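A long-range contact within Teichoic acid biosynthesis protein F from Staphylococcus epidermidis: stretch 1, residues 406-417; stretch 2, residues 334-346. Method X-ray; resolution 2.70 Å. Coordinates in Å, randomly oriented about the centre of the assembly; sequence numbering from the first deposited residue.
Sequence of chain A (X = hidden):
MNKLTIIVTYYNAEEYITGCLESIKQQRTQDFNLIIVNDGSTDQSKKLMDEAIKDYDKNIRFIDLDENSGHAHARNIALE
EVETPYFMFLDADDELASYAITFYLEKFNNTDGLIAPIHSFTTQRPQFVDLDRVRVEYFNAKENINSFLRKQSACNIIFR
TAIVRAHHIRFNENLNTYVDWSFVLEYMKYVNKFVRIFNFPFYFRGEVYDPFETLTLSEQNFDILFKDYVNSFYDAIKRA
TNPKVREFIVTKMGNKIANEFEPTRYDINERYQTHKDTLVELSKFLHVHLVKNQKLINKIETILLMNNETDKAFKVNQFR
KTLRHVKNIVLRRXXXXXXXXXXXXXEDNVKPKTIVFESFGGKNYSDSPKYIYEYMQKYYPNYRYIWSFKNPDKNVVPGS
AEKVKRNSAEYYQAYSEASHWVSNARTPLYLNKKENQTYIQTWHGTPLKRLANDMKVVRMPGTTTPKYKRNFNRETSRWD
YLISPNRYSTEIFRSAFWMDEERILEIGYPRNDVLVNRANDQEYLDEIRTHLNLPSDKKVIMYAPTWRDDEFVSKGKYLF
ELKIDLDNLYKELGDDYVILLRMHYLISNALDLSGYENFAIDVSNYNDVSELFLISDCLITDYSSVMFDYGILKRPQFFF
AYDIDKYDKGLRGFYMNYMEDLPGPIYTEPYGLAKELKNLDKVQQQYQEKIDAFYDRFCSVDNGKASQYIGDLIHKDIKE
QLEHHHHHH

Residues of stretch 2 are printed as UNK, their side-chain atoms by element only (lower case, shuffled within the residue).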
# COMPACT_ATOMS: atom_id res chain seq x y z
N ARG A 406 25.63 -12.09 13.80
CA ARG A 406 24.64 -12.61 12.88
C ARG A 406 23.43 -11.70 12.80
O ARG A 406 22.95 -11.21 13.81
CB ARG A 406 24.22 -14.00 13.30
CG ARG A 406 24.88 -15.07 12.51
CD ARG A 406 24.43 -16.40 13.01
NE ARG A 406 24.70 -17.44 12.03
CZ ARG A 406 23.80 -18.30 11.59
NH1 ARG A 406 24.15 -19.22 10.69
NH2 ARG A 406 22.55 -18.24 12.06
N ASN A 407 22.93 -11.49 11.59
CA ASN A 407 21.72 -10.71 11.39
C ASN A 407 21.83 -9.23 11.62
O ASN A 407 20.83 -8.55 11.83
CB ASN A 407 20.60 -11.25 12.25
CG ASN A 407 19.80 -12.27 11.53
OD1 ASN A 407 18.72 -11.97 10.99
ND2 ASN A 407 20.36 -13.50 11.44
N SER A 408 23.06 -8.73 11.57
CA SER A 408 23.32 -7.32 11.73
C SER A 408 23.69 -6.74 10.38
O SER A 408 23.96 -7.47 9.42
CB SER A 408 24.42 -7.09 12.76
OG SER A 408 25.64 -7.64 12.31
N ALA A 409 23.68 -5.41 10.28
CA ALA A 409 23.96 -4.79 9.00
C ALA A 409 25.31 -5.30 8.48
O ALA A 409 25.46 -5.62 7.30
CB ALA A 409 23.94 -3.30 9.14
N GLU A 410 26.28 -5.39 9.39
CA GLU A 410 27.65 -5.74 9.03
C GLU A 410 27.72 -7.17 8.55
O GLU A 410 28.55 -7.50 7.70
CB GLU A 410 28.60 -5.56 10.21
CG GLU A 410 28.94 -4.13 10.53
CD GLU A 410 27.99 -3.49 11.54
OE1 GLU A 410 26.86 -4.01 11.72
OE2 GLU A 410 28.39 -2.46 12.14
N TYR A 411 26.86 -8.02 9.12
CA TYR A 411 26.76 -9.43 8.75
C TYR A 411 26.35 -9.51 7.30
O TYR A 411 27.00 -10.16 6.49
CB TYR A 411 25.73 -10.13 9.63
CG TYR A 411 25.48 -11.61 9.33
CD1 TYR A 411 26.42 -12.58 9.65
CD2 TYR A 411 24.27 -12.03 8.78
CE1 TYR A 411 26.19 -13.90 9.41
CE2 TYR A 411 24.03 -13.37 8.54
CZ TYR A 411 24.99 -14.30 8.86
OH TYR A 411 24.77 -15.65 8.63
N TYR A 412 25.27 -8.82 6.96
CA TYR A 412 24.76 -8.84 5.59
C TYR A 412 25.76 -8.25 4.59
O TYR A 412 25.95 -8.82 3.51
CB TYR A 412 23.37 -8.21 5.51
CG TYR A 412 22.37 -9.10 6.22
CD1 TYR A 412 22.00 -10.33 5.67
CD2 TYR A 412 21.85 -8.76 7.47
CE1 TYR A 412 21.14 -11.16 6.31
CE2 TYR A 412 20.97 -9.60 8.12
CZ TYR A 412 20.62 -10.80 7.54
OH TYR A 412 19.75 -11.68 8.17
N GLN A 413 26.39 -7.15 4.96
CA GLN A 413 27.44 -6.56 4.14
C GLN A 413 28.50 -7.60 3.82
O GLN A 413 28.76 -7.90 2.65
CB GLN A 413 28.12 -5.43 4.90
CG GLN A 413 27.95 -4.04 4.33
CD GLN A 413 28.55 -3.00 5.27
OE1 GLN A 413 29.58 -2.37 4.95
NE2 GLN A 413 27.95 -2.84 6.46
N ALA A 414 29.10 -8.14 4.88
CA ALA A 414 30.21 -9.07 4.74
C ALA A 414 29.85 -10.13 3.74
O ALA A 414 30.60 -10.40 2.80
CB ALA A 414 30.57 -9.69 6.10
N TYR A 415 28.67 -10.72 3.90
CA TYR A 415 28.24 -11.77 2.98
C TYR A 415 27.93 -11.29 1.54
O TYR A 415 28.16 -12.02 0.57
CB TYR A 415 27.07 -12.56 3.57
CG TYR A 415 27.58 -13.59 4.52
CD1 TYR A 415 28.09 -14.79 4.03
CD2 TYR A 415 27.61 -13.36 5.88
CE1 TYR A 415 28.58 -15.71 4.87
CE2 TYR A 415 28.10 -14.28 6.72
CZ TYR A 415 28.59 -15.46 6.22
OH TYR A 415 29.09 -16.40 7.07
N SER A 416 27.42 -10.08 1.41
CA SER A 416 27.27 -9.48 0.11
C SER A 416 28.63 -9.16 -0.51
O SER A 416 28.84 -9.34 -1.71
CB SER A 416 26.46 -8.19 0.23
OG SER A 416 26.31 -7.58 -1.05
N GLU A 417 29.56 -8.67 0.31
CA GLU A 417 30.82 -8.16 -0.21
C GLU A 417 31.83 -9.25 -0.51
O GLU A 417 32.75 -9.03 -1.28
CB GLU A 417 31.44 -7.14 0.74
CG GLU A 417 30.77 -5.77 0.71
CD GLU A 417 31.47 -4.74 1.59
OE1 GLU A 417 32.71 -4.83 1.74
OE2 GLU A 417 30.78 -3.85 2.13
N UNK A 334 12.64 -7.21 13.36
CA UNK A 334 14.09 -7.29 13.50
C UNK A 334 14.72 -7.74 12.20
O UNK A 334 15.93 -7.62 11.99
n UNK A 334 17.23 -8.58 18.73
c UNK A 334 15.84 -8.11 15.19
c UNK A 334 15.91 -8.67 16.61
c UNK A 334 17.27 -8.45 17.24
c UNK A 334 14.45 -8.26 14.62
N UNK A 335 13.90 -8.28 11.32
CA UNK A 335 14.37 -8.74 10.03
C UNK A 335 14.52 -7.58 9.06
O UNK A 335 14.74 -7.77 7.85
c UNK A 335 13.43 -9.78 9.46
n UNK A 335 12.87 -12.11 9.62
o UNK A 335 14.75 -11.41 10.60
c UNK A 335 13.74 -11.17 9.95
N UNK A 336 14.38 -6.37 9.58
CA UNK A 336 14.55 -5.24 8.70
C UNK A 336 15.97 -5.24 8.11
O UNK A 336 16.16 -4.88 6.94
c UNK A 336 14.19 -3.94 9.42
c UNK A 336 15.92 -1.48 11.72
n UNK A 336 15.32 -0.33 12.46
c UNK A 336 14.83 -2.35 11.15
c UNK A 336 15.34 -3.20 10.02
N UNK A 337 16.96 -5.70 8.87
CA UNK A 337 18.32 -5.70 8.34
C UNK A 337 18.43 -6.61 7.13
O UNK A 337 19.18 -6.36 6.18
c UNK A 337 19.51 -4.96 10.47
o UNK A 337 19.81 -2.56 10.56
o UNK A 337 20.33 -3.55 8.66
c UNK A 337 19.34 -6.06 9.43
c UNK A 337 19.91 -3.60 9.85
N UNK A 338 17.63 -7.66 7.15
CA UNK A 338 17.66 -8.68 6.12
C UNK A 338 16.93 -8.27 4.84
O UNK A 338 17.41 -8.55 3.73
n UNK A 338 17.34 -13.88 9.03
n UNK A 338 15.10 -14.29 8.68
n UNK A 338 16.26 -12.98 7.20
c UNK A 338 17.14 -11.15 5.81
c UNK A 338 17.04 -9.95 6.68
c UNK A 338 17.45 -12.34 6.67
c UNK A 338 16.24 -13.72 8.31
N UNK A 339 15.77 -7.63 4.98
CA UNK A 339 15.02 -7.19 3.80
C UNK A 339 15.78 -6.07 3.08
O UNK A 339 15.75 -5.98 1.85
c UNK A 339 13.62 -6.75 4.17
o UNK A 339 13.67 -5.94 5.31
N UNK A 340 16.46 -5.23 3.85
CA UNK A 340 17.29 -4.22 3.23
C UNK A 340 18.39 -4.88 2.40
O UNK A 340 18.63 -4.50 1.25
c UNK A 340 19.47 -1.42 4.80
c UNK A 340 18.95 -2.38 3.71
c UNK A 340 18.43 -1.62 2.47
c UNK A 340 17.89 -3.30 4.28
N UNK A 341 19.04 -5.88 2.98
CA UNK A 341 20.13 -6.59 2.32
C UNK A 341 19.64 -7.29 1.06
O UNK A 341 20.31 -7.24 0.04
c UNK A 341 22.46 -11.04 1.43
c UNK A 341 23.22 -9.91 1.60
c UNK A 341 20.60 -9.95 2.46
c UNK A 341 21.14 -11.07 1.86
o UNK A 341 23.01 -12.15 0.83
c UNK A 341 20.76 -7.59 3.29
c UNK A 341 21.35 -8.80 2.64
c UNK A 341 22.67 -8.80 2.21
N UNK A 342 18.48 -7.93 1.15
CA UNK A 342 17.87 -8.63 0.03
C UNK A 342 17.59 -7.63 -1.09
O UNK A 342 17.52 -7.99 -2.27
o UNK A 342 14.84 -10.67 -0.48
c UNK A 342 16.07 -10.40 -0.46
c UNK A 342 16.58 -9.32 0.51
o UNK A 342 16.88 -10.99 -1.22
N UNK A 343 17.45 -6.36 -0.74
CA UNK A 343 17.11 -5.34 -1.72
C UNK A 343 18.29 -4.82 -2.50
O UNK A 343 18.20 -4.61 -3.70
c UNK A 343 14.87 -4.19 -1.15
c UNK A 343 16.40 -4.15 -1.07
c UNK A 343 14.26 -2.99 -0.47
c UNK A 343 14.45 -4.28 -2.60
N UNK A 344 19.39 -4.60 -1.80
CA UNK A 344 20.51 -3.88 -2.40
C UNK A 344 21.62 -4.84 -2.76
O UNK A 344 22.72 -4.42 -3.13
c UNK A 344 21.05 -2.77 -1.47
o UNK A 344 21.69 -3.37 -0.33
c UNK A 344 19.92 -1.84 -1.01
N UNK A 345 21.35 -6.13 -2.65
CA UNK A 345 22.39 -7.11 -2.93
C UNK A 345 22.61 -7.23 -4.42
O UNK A 345 21.86 -7.89 -5.11
o UNK A 345 22.89 -10.65 -2.75
o UNK A 345 24.35 -9.03 -2.40
c UNK A 345 22.06 -8.47 -2.33
c UNK A 345 23.18 -9.46 -2.50
N UNK A 346 23.67 -6.59 -4.90
CA UNK A 346 23.98 -6.56 -6.32
C UNK A 346 25.26 -7.33 -6.53
O UNK A 346 26.11 -7.37 -5.65
c UNK A 346 24.17 -5.11 -6.79
n UNK A 346 22.16 -0.46 -6.39
c UNK A 346 23.23 -4.14 -6.08
c UNK A 346 23.35 -2.69 -6.53
c UNK A 346 22.24 -1.86 -5.86
O HOH W 1 25.37 -12.10 -0.91

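Position 334 carries four carbons in a row ending in a nitrogen, an extended chain that makes no contact with stretch 1; it is Lys334. At position 335 two carbons are followed by one oxygen and one nitrogen on the second, the pattern of a carboxamide, and the end of this group approaches Asn407. This is Asn335, at the N-cap position of the helix, although its side chain makes no capping bond.

Position 336 again has four carbons ending in nitrogen, out of reach of stretch 1, and is Lys336. Position 337 has three carbons, the third carrying two oxygens, and its CA-to-CB bond points toward stretch 1. Its CB lies 3.8 Å from Asn407 O, and one carboxylate oxygen reaches the methyl group of Ala409. It is Glu337, with OE1 3.7 Å from Ala409 CB.

Position 338 shows three carbons, a nitrogen, and a carbon bearing two further nitrogens. Its CA sits over one face of the Tyr412 ring, 4.1 Å from the centroid, in a CH-pi contact. The guanidinium identifies Arg338. Its NH1 lies 3.1 Å from Asn407 OD1, but the angle is too poor for a hydrogen bond.

Position 339 has one carbon and one oxygen, far from stretch 1: Ser339. Position 340, four carbons forked at the second, makes no contact and is Leu340. At 341 one carbon leads to a six-carbon ring bearing an oxygen; its CA-to-CB bond points toward stretch 1, and the ring packs against Tyr412 and Ser416. This is Tyr341; its CD1 lies 3.4 Å from Tyr412 CB, and Ser416 CB meets the ring edge, 3.9 Å from CE1.

Position 342, two carbons with two oxygens on the second, is Asp342, and position 343, four carbons forked at the second, is Leu343; neither touches stretch 1. Position 344 has a carbon carrying one oxygen and one carbon, hence Thr344. Position 345 repeats the two-carbon carboxylate, but its end comes nearer to Ser416: it is Asp345. Position 346 has four carbons ending in nitrogen; its CA-to-CB bond points away, and it is Lys346.

The two helices run in roughly the same direction, at 26°, with axes 9.5 Å apart at closest approach. Tyr412, its CA-to-CB bond pointing toward stretch 2, packs against Glu337, Arg338 and Tyr341, its ring lying obliquely to that of Tyr341 with centroids 4.9 Å apart. Packing thus dominates the middle, while near the C-terminal ends of the two stretches Ser416 OG donates a hydrogen bond to Asp345 OD1 (2.8 Å), although the position of that oxygen is less certain. Nearby, the oxygen of water 1 lies 2.9 Å from Tyr341 OH, in a hydrogen bond.

Stretch 2, residues 334-346: KNKERSLYDLTDK
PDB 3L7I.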